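Local coordinates for protein extracellular invertase (Aspergillus kawachii, PDB 5XH8) that probably hydrolyses sucrose as a family 32 beta-fructofuranosidase and transfers fructosyl units with high activity, building fructooligosaccharides such as 1-kestose, at residues W26-H31 with N548-V553; V32-G37 with F58-S63; C43-D48 with A320-V325; D78-N83 with G145-K150; Y345-G350 with G368-P373. All blocks are in the same frame, centred on the assembly; numbering follows the deposited sequence.

Contact 1: residues W26-H31 with N548-V553; sequences WRPRAH and NSVLEV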
# COMPACT_ATOMS: atom_id res chain seq x y z
N TRP A 26 14.31 30.63 -28.04
CA TRP A 26 13.06 31.09 -27.44
C TRP A 26 13.10 31.12 -25.90
O TRP A 26 12.07 31.34 -25.24
CB TRP A 26 11.94 30.19 -27.94
CG TRP A 26 11.60 30.41 -29.41
CD1 TRP A 26 11.47 31.62 -30.07
CD2 TRP A 26 11.30 29.40 -30.39
NE1 TRP A 26 11.11 31.41 -31.38
CE2 TRP A 26 11.01 30.06 -31.61
CE3 TRP A 26 11.24 27.99 -30.35
CZ2 TRP A 26 10.67 29.38 -32.77
CZ3 TRP A 26 10.91 27.30 -31.52
CH2 TRP A 26 10.61 28.00 -32.71
N ARG A 27 14.29 30.93 -25.35
CA ARG A 27 14.50 30.74 -23.93
C ARG A 27 14.34 32.03 -23.13
O ARG A 27 14.98 33.04 -23.41
CB ARG A 27 15.89 30.15 -23.70
CG ARG A 27 16.13 29.60 -22.30
CD ARG A 27 17.44 28.82 -22.22
NE ARG A 27 17.70 28.42 -20.84
CZ ARG A 27 17.16 27.37 -20.21
NH1 ARG A 27 16.32 26.53 -20.81
NH2 ARG A 27 17.48 27.15 -18.94
N PRO A 28 13.50 31.99 -22.09
CA PRO A 28 13.38 33.17 -21.26
C PRO A 28 14.61 33.36 -20.36
O PRO A 28 15.37 32.41 -20.11
CB PRO A 28 12.11 32.88 -20.46
CG PRO A 28 12.07 31.41 -20.33
CD PRO A 28 12.64 30.89 -21.62
N ARG A 29 14.80 34.59 -19.87
CA ARG A 29 15.86 34.89 -18.88
C ARG A 29 15.38 35.22 -17.46
O ARG A 29 16.18 35.16 -16.52
CB ARG A 29 16.74 36.04 -19.40
CG ARG A 29 16.07 37.40 -19.46
CD ARG A 29 17.11 38.50 -19.70
NE ARG A 29 17.80 38.35 -20.99
CZ ARG A 29 17.97 39.30 -21.92
NH1 ARG A 29 17.57 40.58 -21.77
NH2 ARG A 29 18.61 38.97 -23.05
N ALA A 30 14.11 35.60 -17.32
CA ALA A 30 13.55 36.06 -16.04
C ALA A 30 12.49 35.09 -15.45
O ALA A 30 11.71 35.49 -14.57
CB ALA A 30 12.91 37.43 -16.22
N HIS A 31 12.48 33.83 -15.91
CA HIS A 31 11.49 32.83 -15.47
C HIS A 31 12.16 31.61 -14.83
O HIS A 31 13.32 31.29 -15.10
CB HIS A 31 10.65 32.38 -16.67
CG HIS A 31 9.54 33.31 -17.02
ND1 HIS A 31 9.76 34.50 -17.67
CD2 HIS A 31 8.21 33.24 -16.81
CE1 HIS A 31 8.61 35.12 -17.85
NE2 HIS A 31 7.65 34.37 -17.34
N ASN A 548 11.34 36.71 -24.15
CA ASN A 548 11.68 35.97 -25.36
C ASN A 548 10.43 35.36 -26.01
O ASN A 548 9.80 36.03 -26.84
CB ASN A 548 12.83 34.98 -25.13
CG ASN A 548 13.72 34.82 -26.36
OD1 ASN A 548 13.43 35.36 -27.42
ND2 ASN A 548 14.79 34.08 -26.21
N SER A 549 10.06 34.12 -25.69
CA SER A 549 8.83 33.51 -26.18
C SER A 549 7.72 33.42 -25.14
O SER A 549 6.62 33.00 -25.47
CB SER A 549 9.10 32.09 -26.71
OG SER A 549 9.52 31.20 -25.69
N VAL A 550 7.99 33.78 -23.89
CA VAL A 550 6.96 33.72 -22.87
C VAL A 550 6.23 35.05 -22.79
O VAL A 550 6.84 36.04 -22.44
CB VAL A 550 7.56 33.38 -21.48
CG1 VAL A 550 6.45 33.27 -20.45
CG2 VAL A 550 8.36 32.11 -21.55
N LEU A 551 4.94 35.06 -23.11
CA LEU A 551 4.10 36.23 -22.96
C LEU A 551 3.16 36.06 -21.76
O LEU A 551 2.41 35.09 -21.70
CB LEU A 551 3.25 36.48 -24.23
CG LEU A 551 2.17 37.58 -24.12
CD1 LEU A 551 2.73 38.96 -23.80
CD2 LEU A 551 1.35 37.62 -25.40
N GLU A 552 3.19 37.02 -20.85
CA GLU A 552 2.22 37.12 -19.78
C GLU A 552 1.48 38.46 -19.89
O GLU A 552 2.11 39.53 -19.91
CB GLU A 552 2.89 36.96 -18.42
CG GLU A 552 3.56 35.59 -18.25
CD GLU A 552 4.05 35.31 -16.83
OE1 GLU A 552 3.38 35.71 -15.86
OE2 GLU A 552 5.10 34.64 -16.68
N VAL A 553 0.16 38.38 -19.96
CA VAL A 553 -0.71 39.53 -20.04
C VAL A 553 -1.48 39.66 -18.72
O VAL A 553 -2.24 38.77 -18.36
CB VAL A 553 -1.72 39.35 -21.19
CG1 VAL A 553 -2.63 40.58 -21.30
CG2 VAL A 553 -0.97 39.09 -22.50

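Contact 2: residues V32-G37 with F58-S63; sequences VLPPNG and FLHDGS. With ACT (acetate ion), chain I.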
# COMPACT_ATOMS: atom_id res chain seq x y z
N VAL A 32 11.39 30.91 -14.00
CA VAL A 32 11.85 29.65 -13.39
C VAL A 32 11.67 28.48 -14.36
O VAL A 32 10.56 28.14 -14.74
CB VAL A 32 11.12 29.35 -12.04
CG1 VAL A 32 11.45 27.94 -11.52
CG2 VAL A 32 11.50 30.39 -11.02
N LEU A 33 12.80 27.87 -14.73
CA LEU A 33 12.81 26.67 -15.51
C LEU A 33 14.16 25.97 -15.26
O LEU A 33 15.11 26.63 -14.85
CB LEU A 33 12.56 26.98 -17.01
CG LEU A 33 13.67 27.52 -17.90
CD1 LEU A 33 13.16 27.62 -19.34
CD2 LEU A 33 14.22 28.87 -17.42
N PRO A 34 14.25 24.66 -15.49
CA PRO A 34 15.51 23.96 -15.20
C PRO A 34 16.66 24.39 -16.12
O PRO A 34 16.42 25.11 -17.12
CB PRO A 34 15.15 22.48 -15.42
CG PRO A 34 13.94 22.51 -16.31
CD PRO A 34 13.21 23.75 -15.97
N PRO A 35 17.89 23.96 -15.81
CA PRO A 35 19.03 24.28 -16.67
C PRO A 35 18.84 23.80 -18.11
O PRO A 35 19.27 24.48 -19.03
CB PRO A 35 20.21 23.59 -15.98
CG PRO A 35 19.80 23.52 -14.55
CD PRO A 35 18.32 23.22 -14.61
N ASN A 36 18.14 22.68 -18.28
CA ASN A 36 17.72 22.20 -19.60
C ASN A 36 16.61 21.19 -19.40
O ASN A 36 16.24 20.91 -18.26
CB ASN A 36 18.90 21.53 -20.30
CG ASN A 36 19.55 20.46 -19.43
OD1 ASN A 36 18.89 19.59 -18.86
ND2 ASN A 36 20.84 20.56 -19.28
N GLY A 37 16.11 20.62 -20.50
CA GLY A 37 15.11 19.57 -20.42
C GLY A 37 13.72 20.08 -20.02
O GLY A 37 13.40 21.26 -20.16
N PHE A 58 9.68 21.56 -8.75
CA PHE A 58 8.93 21.25 -9.98
C PHE A 58 9.30 19.87 -10.48
O PHE A 58 10.44 19.42 -10.31
CB PHE A 58 9.16 22.31 -11.09
CG PHE A 58 10.59 22.74 -11.22
CD1 PHE A 58 11.49 21.99 -11.94
CD2 PHE A 58 11.03 23.89 -10.58
CE1 PHE A 58 12.83 22.37 -12.03
CE2 PHE A 58 12.35 24.28 -10.67
CZ PHE A 58 13.26 23.52 -11.39
N LEU A 59 8.34 19.18 -11.09
CA LEU A 59 8.62 17.94 -11.82
C LEU A 59 9.61 18.23 -12.93
O LEU A 59 9.56 19.31 -13.53
CB LEU A 59 7.34 17.35 -12.41
CG LEU A 59 6.23 16.93 -11.43
CD1 LEU A 59 5.22 16.08 -12.15
CD2 LEU A 59 6.79 16.19 -10.22
N HIS A 60 10.54 17.31 -13.16
CA HIS A 60 11.64 17.52 -14.11
C HIS A 60 11.88 16.22 -14.87
O HIS A 60 12.13 15.15 -14.27
CB HIS A 60 12.90 17.99 -13.38
CG HIS A 60 14.06 18.29 -14.27
ND1 HIS A 60 13.91 18.87 -15.52
CD2 HIS A 60 15.39 18.15 -14.08
CE1 HIS A 60 15.10 19.07 -16.05
NE2 HIS A 60 16.02 18.64 -15.21
N ASP A 61 11.71 16.30 -16.19
CA ASP A 61 11.98 15.19 -17.12
C ASP A 61 11.19 13.93 -16.83
O ASP A 61 11.63 12.82 -17.12
CB ASP A 61 13.48 14.92 -17.17
CG ASP A 61 14.24 16.02 -17.93
OD1 ASP A 61 13.69 16.53 -18.93
OD2 ASP A 61 15.36 16.39 -17.54
N GLY A 62 10.02 14.08 -16.23
CA GLY A 62 9.21 12.91 -15.87
C GLY A 62 9.86 11.95 -14.90
O GLY A 62 9.48 10.79 -14.85
N SER A 63 10.84 12.44 -14.13
CA SER A 63 11.62 11.55 -13.28
C SER A 63 11.90 12.17 -11.93
O SER A 63 13.02 12.11 -11.45
CB SER A 63 12.96 11.21 -13.97
OG SER A 63 12.73 10.87 -15.32
C ACT I . 19.39 18.98 -15.35
O ACT I . 18.74 19.89 -15.98
OXT ACT I . 18.88 17.88 -14.98
CH3 ACT I . 20.83 19.13 -14.99
O HOH W 1 17.33 17.29 -18.99

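Contact 3: residues C43-D48 with A320-V325; sequences CLHYTD and AAAGKV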
# COMPACT_ATOMS: atom_id res chain seq x y z
N CYS A 43 5.77 22.13 -7.51
CA CYS A 43 5.35 21.53 -6.25
C CYS A 43 6.48 21.71 -5.26
O CYS A 43 7.47 22.40 -5.55
CB CYS A 43 4.99 20.03 -6.42
SG CYS A 43 6.30 19.02 -7.14
N LEU A 44 6.31 21.18 -4.05
CA LEU A 44 7.39 21.05 -3.07
C LEU A 44 7.86 22.38 -2.44
O LEU A 44 8.73 22.34 -1.55
CB LEU A 44 8.57 20.24 -3.67
CG LEU A 44 9.86 19.98 -2.87
CD1 LEU A 44 10.39 18.57 -3.08
CD2 LEU A 44 10.94 20.99 -3.21
N HIS A 45 7.26 23.52 -2.80
CA HIS A 45 7.75 24.82 -2.34
C HIS A 45 7.75 24.92 -0.80
O HIS A 45 6.83 24.42 -0.15
CB HIS A 45 6.89 26.00 -2.81
CG HIS A 45 6.51 26.02 -4.25
ND1 HIS A 45 7.39 25.69 -5.26
CD2 HIS A 45 5.38 26.44 -4.86
CE1 HIS A 45 6.79 25.83 -6.43
NE2 HIS A 45 5.58 26.30 -6.21
N TYR A 46 8.75 25.57 -0.22
CA TYR A 46 8.71 25.84 1.22
C TYR A 46 9.70 26.90 1.63
O TYR A 46 10.77 27.04 1.03
CB TYR A 46 8.97 24.57 2.05
CG TYR A 46 10.38 24.01 1.99
CD1 TYR A 46 10.82 23.25 0.91
CD2 TYR A 46 11.29 24.22 3.05
CE1 TYR A 46 12.11 22.71 0.87
CE2 TYR A 46 12.57 23.68 3.02
CZ TYR A 46 12.99 22.93 1.93
OH TYR A 46 14.28 22.39 1.89
N THR A 47 9.34 27.64 2.67
CA THR A 47 10.28 28.51 3.35
C THR A 47 10.98 27.68 4.41
O THR A 47 10.33 27.12 5.29
CB THR A 47 9.58 29.70 4.03
OG1 THR A 47 8.76 30.38 3.07
CG2 THR A 47 10.59 30.66 4.60
N ASP A 48 12.29 27.60 4.31
CA ASP A 48 13.12 26.93 5.29
C ASP A 48 13.18 27.80 6.58
O ASP A 48 13.81 28.86 6.55
CB ASP A 48 14.51 26.72 4.70
CG ASP A 48 15.47 26.02 5.66
OD1 ASP A 48 15.27 26.11 6.90
OD2 ASP A 48 16.39 25.33 5.15
N ALA A 320 -1.85 23.58 -13.34
CA ALA A 320 -1.09 22.89 -12.29
C ALA A 320 -0.44 23.81 -11.30
O ALA A 320 0.63 23.49 -10.80
CB ALA A 320 -0.03 21.98 -12.93
N ALA A 321 -1.06 24.95 -10.99
CA ALA A 321 -0.40 25.93 -10.13
C ALA A 321 -0.10 25.37 -8.75
O ALA A 321 -0.91 24.66 -8.15
CB ALA A 321 -1.20 27.21 -10.04
N ALA A 322 1.10 25.68 -8.26
CA ALA A 322 1.49 25.39 -6.92
C ALA A 322 1.98 26.66 -6.28
O ALA A 322 2.92 27.32 -6.76
CB ALA A 322 2.59 24.34 -6.87
N GLY A 323 1.42 26.91 -5.11
CA GLY A 323 1.68 28.10 -4.33
C GLY A 323 2.01 27.70 -2.91
O GLY A 323 1.85 26.55 -2.52
N LYS A 324 2.49 28.66 -2.14
CA LYS A 324 2.89 28.41 -0.77
C LYS A 324 2.86 29.71 0.00
O LYS A 324 3.16 30.77 -0.54
CB LYS A 324 4.32 27.85 -0.73
CG LYS A 324 4.74 27.23 0.59
CD LYS A 324 3.96 25.95 0.89
CE LYS A 324 4.55 25.13 2.05
NZ LYS A 324 3.74 23.88 2.21
N VAL A 325 2.55 29.59 1.29
CA VAL A 325 2.71 30.68 2.24
C VAL A 325 4.17 31.08 2.30
O VAL A 325 5.05 30.23 2.43
CB VAL A 325 2.26 30.25 3.67
CG1 VAL A 325 2.60 31.33 4.69
CG2 VAL A 325 0.77 29.99 3.65
O HOH W 2 4.81 22.70 -0.46
O HOH W 3 6.60 28.31 3.53

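Contact 4: residues D78-N83 with G145-K150; sequences DLNQGN and GSNFTK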
# COMPACT_ATOMS: atom_id res chain seq x y z
N ASP A 78 20.17 27.05 -8.40
CA ASP A 78 19.88 25.63 -8.50
C ASP A 78 20.36 24.86 -7.27
O ASP A 78 21.40 25.17 -6.73
CB ASP A 78 20.55 25.03 -9.73
CG ASP A 78 19.95 25.54 -11.01
OD1 ASP A 78 18.73 25.30 -11.23
OD2 ASP A 78 20.68 26.24 -11.75
N LEU A 79 19.59 23.85 -6.86
CA LEU A 79 20.09 22.81 -5.98
C LEU A 79 20.52 21.67 -6.87
O LEU A 79 19.87 21.39 -7.88
CB LEU A 79 19.03 22.38 -4.96
CG LEU A 79 18.65 23.52 -4.00
CD1 LEU A 79 17.36 23.21 -3.24
CD2 LEU A 79 19.77 23.86 -3.02
N ASN A 80 21.64 21.02 -6.52
CA ASN A 80 22.18 19.86 -7.28
C ASN A 80 22.42 20.10 -8.73
O ASN A 80 22.28 19.16 -9.52
CB ASN A 80 21.22 18.67 -7.27
CG ASN A 80 20.78 18.28 -5.91
OD1 ASN A 80 19.61 18.00 -5.69
ND2 ASN A 80 21.71 18.25 -4.99
N GLN A 81 22.72 21.33 -9.11
CA GLN A 81 22.88 21.69 -10.51
C GLN A 81 21.67 21.27 -11.36
O GLN A 81 21.82 20.96 -12.54
CB GLN A 81 24.17 21.06 -11.07
CG GLN A 81 25.39 21.19 -10.16
CD GLN A 81 26.57 20.42 -10.71
OE1 GLN A 81 26.91 19.34 -10.23
NE2 GLN A 81 27.17 20.95 -11.77
N GLY A 82 20.49 21.28 -10.73
CA GLY A 82 19.25 20.99 -11.38
C GLY A 82 18.80 19.56 -11.29
O GLY A 82 17.67 19.29 -11.63
N ASN A 83 19.66 18.66 -10.84
CA ASN A 83 19.32 17.24 -10.68
C ASN A 83 18.31 17.07 -9.53
O ASN A 83 18.30 17.84 -8.56
CB ASN A 83 20.55 16.37 -10.43
CG ASN A 83 21.54 16.42 -11.60
OD1 ASN A 83 22.72 16.70 -11.42
ND2 ASN A 83 21.05 16.21 -12.78
N GLY A 145 17.63 20.72 1.72
CA GLY A 145 16.71 20.66 0.60
C GLY A 145 17.23 20.14 -0.72
O GLY A 145 16.48 20.10 -1.68
N SER A 146 18.48 19.72 -0.77
CA SER A 146 19.06 19.12 -1.96
C SER A 146 18.61 17.67 -2.20
O SER A 146 18.55 17.24 -3.35
CB SER A 146 20.58 19.20 -1.93
OG SER A 146 20.98 20.55 -2.13
N ASN A 147 18.33 16.94 -1.13
CA ASN A 147 17.84 15.56 -1.23
C ASN A 147 16.73 15.35 -0.22
O ASN A 147 16.89 15.65 0.95
CB ASN A 147 18.95 14.54 -0.95
CG ASN A 147 20.02 14.57 -2.00
OD1 ASN A 147 19.87 13.97 -3.04
ND2 ASN A 147 21.10 15.33 -1.76
N PHE A 148 15.60 14.84 -0.69
CA PHE A 148 14.55 14.36 0.17
C PHE A 148 14.66 12.84 0.27
O PHE A 148 14.37 12.14 -0.67
CB PHE A 148 13.19 14.85 -0.32
CG PHE A 148 12.89 16.26 0.09
CD1 PHE A 148 13.48 17.33 -0.58
CD2 PHE A 148 12.10 16.51 1.20
CE1 PHE A 148 13.25 18.64 -0.17
CE2 PHE A 148 11.86 17.81 1.61
CZ PHE A 148 12.43 18.88 0.92
N THR A 149 15.12 12.36 1.42
CA THR A 149 15.30 10.95 1.69
C THR A 149 13.96 10.32 2.02
O THR A 149 13.29 10.72 2.98
CB THR A 149 16.22 10.74 2.90
OG1 THR A 149 17.35 11.60 2.76
CG2 THR A 149 16.69 9.26 3.00
N LYS A 150 13.60 9.30 1.27
CA LYS A 150 12.34 8.61 1.52
C LYS A 150 12.40 7.91 2.87
O LYS A 150 13.38 7.26 3.17
CB LYS A 150 12.06 7.60 0.43
CG LYS A 150 11.91 8.26 -0.94
CD LYS A 150 12.03 7.23 -2.05
CE LYS A 150 12.10 7.88 -3.41
NZ LYS A 150 12.14 6.84 -4.47
O HOH W 4 22.66 21.58 -3.90

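Contact 5: residues Y345-G350 with G368-P373; sequences YVWLSG and GTLLLP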
# COMPACT_ATOMS: atom_id res chain seq x y z
N TYR A 345 3.09 29.83 -8.36
CA TYR A 345 3.71 29.60 -9.66
C TYR A 345 2.79 28.73 -10.49
O TYR A 345 2.52 27.57 -10.16
CB TYR A 345 5.06 28.88 -9.52
CG TYR A 345 6.13 29.67 -8.84
CD1 TYR A 345 6.21 29.72 -7.45
CD2 TYR A 345 7.09 30.36 -9.57
CE1 TYR A 345 7.19 30.45 -6.80
CE2 TYR A 345 8.08 31.09 -8.95
CZ TYR A 345 8.13 31.14 -7.56
OH TYR A 345 9.11 31.86 -6.93
N VAL A 346 2.33 29.29 -11.59
CA VAL A 346 1.57 28.57 -12.60
C VAL A 346 2.54 27.89 -13.59
O VAL A 346 3.55 28.46 -13.94
CB VAL A 346 0.67 29.54 -13.37
CG1 VAL A 346 -0.10 28.84 -14.50
CG2 VAL A 346 -0.31 30.20 -12.41
N TRP A 347 2.19 26.69 -14.04
CA TRP A 347 2.97 25.98 -15.05
C TRP A 347 2.49 26.40 -16.43
O TRP A 347 1.29 26.47 -16.66
CB TRP A 347 2.75 24.47 -14.91
CG TRP A 347 3.44 23.55 -15.88
CD1 TRP A 347 4.72 23.61 -16.30
CD2 TRP A 347 2.87 22.39 -16.50
NE1 TRP A 347 4.99 22.57 -17.14
CE2 TRP A 347 3.87 21.80 -17.28
CE3 TRP A 347 1.60 21.79 -16.46
CZ2 TRP A 347 3.66 20.64 -18.03
CZ3 TRP A 347 1.38 20.64 -17.21
CH2 TRP A 347 2.40 20.08 -17.98
N LEU A 348 3.44 26.63 -17.34
CA LEU A 348 3.14 26.81 -18.76
C LEU A 348 3.76 25.64 -19.50
O LEU A 348 4.98 25.62 -19.77
CB LEU A 348 3.69 28.14 -19.28
CG LEU A 348 3.26 28.55 -20.72
CD1 LEU A 348 1.77 28.83 -20.75
CD2 LEU A 348 4.05 29.76 -21.23
N SER A 349 2.94 24.64 -19.80
CA SER A 349 3.38 23.49 -20.55
C SER A 349 3.93 23.91 -21.91
O SER A 349 3.32 24.74 -22.60
CB SER A 349 2.23 22.50 -20.77
OG SER A 349 2.61 21.52 -21.73
N GLY A 350 5.07 23.34 -22.27
CA GLY A 350 5.77 23.73 -23.50
C GLY A 350 5.24 23.07 -24.77
O GLY A 350 5.58 23.53 -25.87
N GLY A 368 8.88 23.75 -21.63
CA GLY A 368 8.12 24.33 -20.56
C GLY A 368 8.83 25.39 -19.71
O GLY A 368 10.06 25.52 -19.70
N THR A 369 8.01 26.10 -18.95
CA THR A 369 8.49 27.04 -17.95
C THR A 369 7.43 27.17 -16.88
O THR A 369 6.28 26.78 -17.10
CB THR A 369 8.78 28.42 -18.58
OG1 THR A 369 9.41 29.27 -17.62
CG2 THR A 369 7.50 29.08 -19.07
N LEU A 370 7.83 27.69 -15.71
CA LEU A 370 6.87 28.25 -14.78
C LEU A 370 6.66 29.70 -15.17
O LEU A 370 7.57 30.34 -15.73
CB LEU A 370 7.37 28.19 -13.33
CG LEU A 370 7.73 26.82 -12.77
CD1 LEU A 370 7.90 26.88 -11.25
CD2 LEU A 370 6.68 25.78 -13.14
N LEU A 371 5.48 30.21 -14.87
CA LEU A 371 5.22 31.64 -15.01
C LEU A 371 5.82 32.43 -13.84
O LEU A 371 6.36 31.86 -12.87
CB LEU A 371 3.72 31.88 -15.16
CG LEU A 371 3.09 31.14 -16.35
CD1 LEU A 371 1.61 31.49 -16.45
CD2 LEU A 371 3.81 31.47 -17.65
N LEU A 372 5.79 33.76 -13.95
CA LEU A 372 6.33 34.62 -12.91
C LEU A 372 5.61 34.32 -11.57
O LEU A 372 4.40 34.06 -11.56
CB LEU A 372 6.11 36.10 -13.25
CG LEU A 372 6.70 36.65 -14.55
CD1 LEU A 372 6.09 38.02 -14.81
CD2 LEU A 372 8.22 36.67 -14.47
N PRO A 373 6.33 34.36 -10.44
CA PRO A 373 5.65 34.18 -9.17
C PRO A 373 4.58 35.25 -9.02
O PRO A 373 4.84 36.42 -9.35
CB PRO A 373 6.76 34.38 -8.13
CG PRO A 373 7.84 35.14 -8.84
CD PRO A 373 7.76 34.67 -10.27
O HOH W 5 2.52 32.20 -11.41

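Contact 1: residues W26-H31 with N548-V553
This is an interface between the two domains of a family 32 glycoside hydrolase: the Trp26-His31 loop, just ahead of the first strand of the beta-propeller, lies on the start of strand 550-555 in the C-terminal beta-sandwich, with His31 meeting Glu552 at one end and Trp26 meeting Ser549 at the other. The hydroxyl of Ser549 donates from OG to Trp26 O over 2.6 Å, in the carbonyl plane and on a lone pair. Ser549 CB sits obliquely beside the Trp26 indole, whose NE1 is bonded to Ser567 O. Next to it, Asn548 ND2 reaches Arg27 O at 3.0 Å in a fairly straight bond (N-H...O 166°). That donor stands above the carbonyl plane, while the oxygen lies in the plane of the Asn548 amide. Val550 fills the middle with its two methyls: CG2 is 4.0 Å from Pro28 CG, and CG1 approaches His31 NE2 at 3.5 Å, with CB over one face of the imidazole. Beyond it, His31 and Glu552 reach tip to tip. Asp547 OD2 takes ND1 of the same ring, Arg374 pairs with Glu552 OE1, and Leu372 N bonds to OE2. His31 NE2 donates to Glu552 OE2 over 2.6 Å, nearly in the ring plane and on the anti side of a carboxylate turned 63° from the imidazole.

Contact 2: residues V32-G37 with F58-S63
The His60 imidazole lies between Pro34 and Asp61: Pro34 packs over one face, its CB 3.5 Å from His60 CE1, and Asp61 OD2 stands over the opposite face, nearer the ring's border than its centre. At the ring's edge, Asn36 O approaches His60 CE1 to 3.1 Å, close to the plane. An acetate ion, probably from the crystallisation liquor, also sits at this edge, its carbon in the ring plane. His60 NE2 donates to acetate OXT over 3.0 Å and more weakly to its other oxygen. With ND1 bonded to Gln38 O as well, both ring nitrogens are engaged, and an acetate so near may help to stabilise a positive charge on the ring. The second flat group, Phe58, meets its neighbours obliquely: Val32 CG1 lies 3.9 Å from Phe58 CE2, and Pro34 CB is 4.1 Å from Phe58 CE1. Pro34 CB is thus shared between the two rings. Phe58 CB points toward the 32-37 loop, and CG stands between the backbone N and the carbonyl carbon (chi1 43°). At the solvent side a water bridges the loops, giving one hydrogen to Asn36 OD1 and the other, over 2.6 Å, to Asp61 OD2. Asp61 OD1 is bonded to Gln38 N. From His60 to Ser63 the chain makes a type I' beta turn, the tight link of a beta hairpin, here joining strands 54-60 and 65-70 within the first antiparallel blade of the GH32 propeller.

Contact 3: residues C43-D48 with A320-V325
His45 and Ala322 make the direct polar contact between the two strands. His45 NE2 donates to Ala322 O over 2.9 Å, with the N-H...O angle bent to 130°. The oxygen lies in the imidazole plane, yet the donor stands well above the plane of the carbonyl, so the ring approaches that C=O from above. Ala322 CB also packs against NE2, at 3.6 Å. Beside them, the aliphatic chain of Lys324 runs past the backbone carbonyl of His45: its CB is 3.8 Å from His45 CB and its CE is 3.2 Å from His45 O. A bend at chi2 (67°) sets CD close to this oxygen. A water then joins the pair, donating to His45 O at 2.7 Å and accepting from Lys324 NZ. A second water spans Thr47 N and Val325 O. Further out, His45 ND1 is bonded to Gly57 N, and the Tyr345 ring meets the imidazole with the planes inclined, while Lys324 NZ also binds Val102 O of strand 96-103. The axes of residues 43-47 and 320-325 pass 6.7 Å apart, nearly parallel (18°), on the inner strands of the first and last propeller blades; their sheet partners here are strands 54-60 and 341-348.

Contact 4: residues D78-N83 with G145-K150
Leu79 and Asn80 both turn toward Ser146, one on the hydroxyl and the other on the main chain and CB. Leu79 spreads its two methyls over successive residues of the opposite loop: CD1 rests 3.6 Å from Gly145 O, and CD2 lies 3.6 Å from Ser146 OG. Its CG is anti to the carbonyl carbon (chi1 -63°), beside the backbone N, and chi2 (165°) then sets the methyls. The Asn80 side chain projects beside it, its CG 3.6 Å from Ser146 O, so that the amide lies against the backbone carbonyl of Ser146 and beside CB of that serine. Ser146 has its own OG anti to the carbonyl carbon, on the side where a water waits. That water accepts from Asn80 N at 2.9 Å and is hydrogen-bonded to Ser146 OG at 2.6 Å, closing a short polar bridge beside Leu79 CD2. The Asn80 backbone is held in a compact turn by Gly82 N donating to Leu79 O and Asn83 N to Asn80 O. At the surface of the propeller, the contact joins the loop leaving the outer strand 77-78 of the first blade to the loop before strand 149-150, the outer strand of the second blade, where Phe148 packs inward on Leu44 and Tyr46 of strand 37-47.

Contact 5: residues Y345-G350 with G368-P373
From CB to hydroxyl, Tyr345 meets Leu370, Leu371 and Pro373 in turn. Its CB touches Leu370 CD1 at 3.9 Å, the two side chains crossing at about a right angle. CG, anti to the carbonyl carbon (chi1 -66°) and beside the backbone N, remains near the same methyl. On the ring, CD2 lies 3.7 Å from Leu371 O, and then Pro373 takes over: Tyr345 CZ is 3.6 Å from Pro373 CB, while Pro373 CA stands over one face, away from its centre. At the tip, OH also brushes Pro373 CB and is hydrogen-bonded to Tyr76 OH. Next along the strand, Val346 CG1 packs against Leu371 CD1 at 3.7 Å, and Leu348 CB meets the other methyl, Leu371 CD2, at the same distance. Backbone bonds knit the strands: Leu371 N donates to Val346 O over 2.8 Å, and Leu348 and Thr369 exchange a pair, whereas Trp347 and Leu370 form a non-hydrogen-bonded pair. A water links Val346 N to Leu372 O. Val346 and Leu348 also touch Ser318, one of the residues at the bound sodium ion. This is antiparallel pairing of neighbouring strands, 341-348 and 366-385, in the last blade of the five-bladed GH32 propeller.

Overall arrangement
From the N terminus, residues 26-31 open the longest loop, closed by contact 1 at 548-553; the other four contacts nest inside it. Contact 2 starts immediately afterwards and crosses contact 3, since 43-48 falls between 32-37 and 58-63. Contact 3 closes the propeller ring at 320-325, with contact 4 nested within its loop, and contact 5 follows in series. Contact 2 sets the leading loop against the first blade, contact 4 joins the first blade to the second, contact 3 joins the first blade to the last, and contact 5 builds that last blade. Contact 5 also touches contact 1, tying the propeller to the C-terminal sandwich.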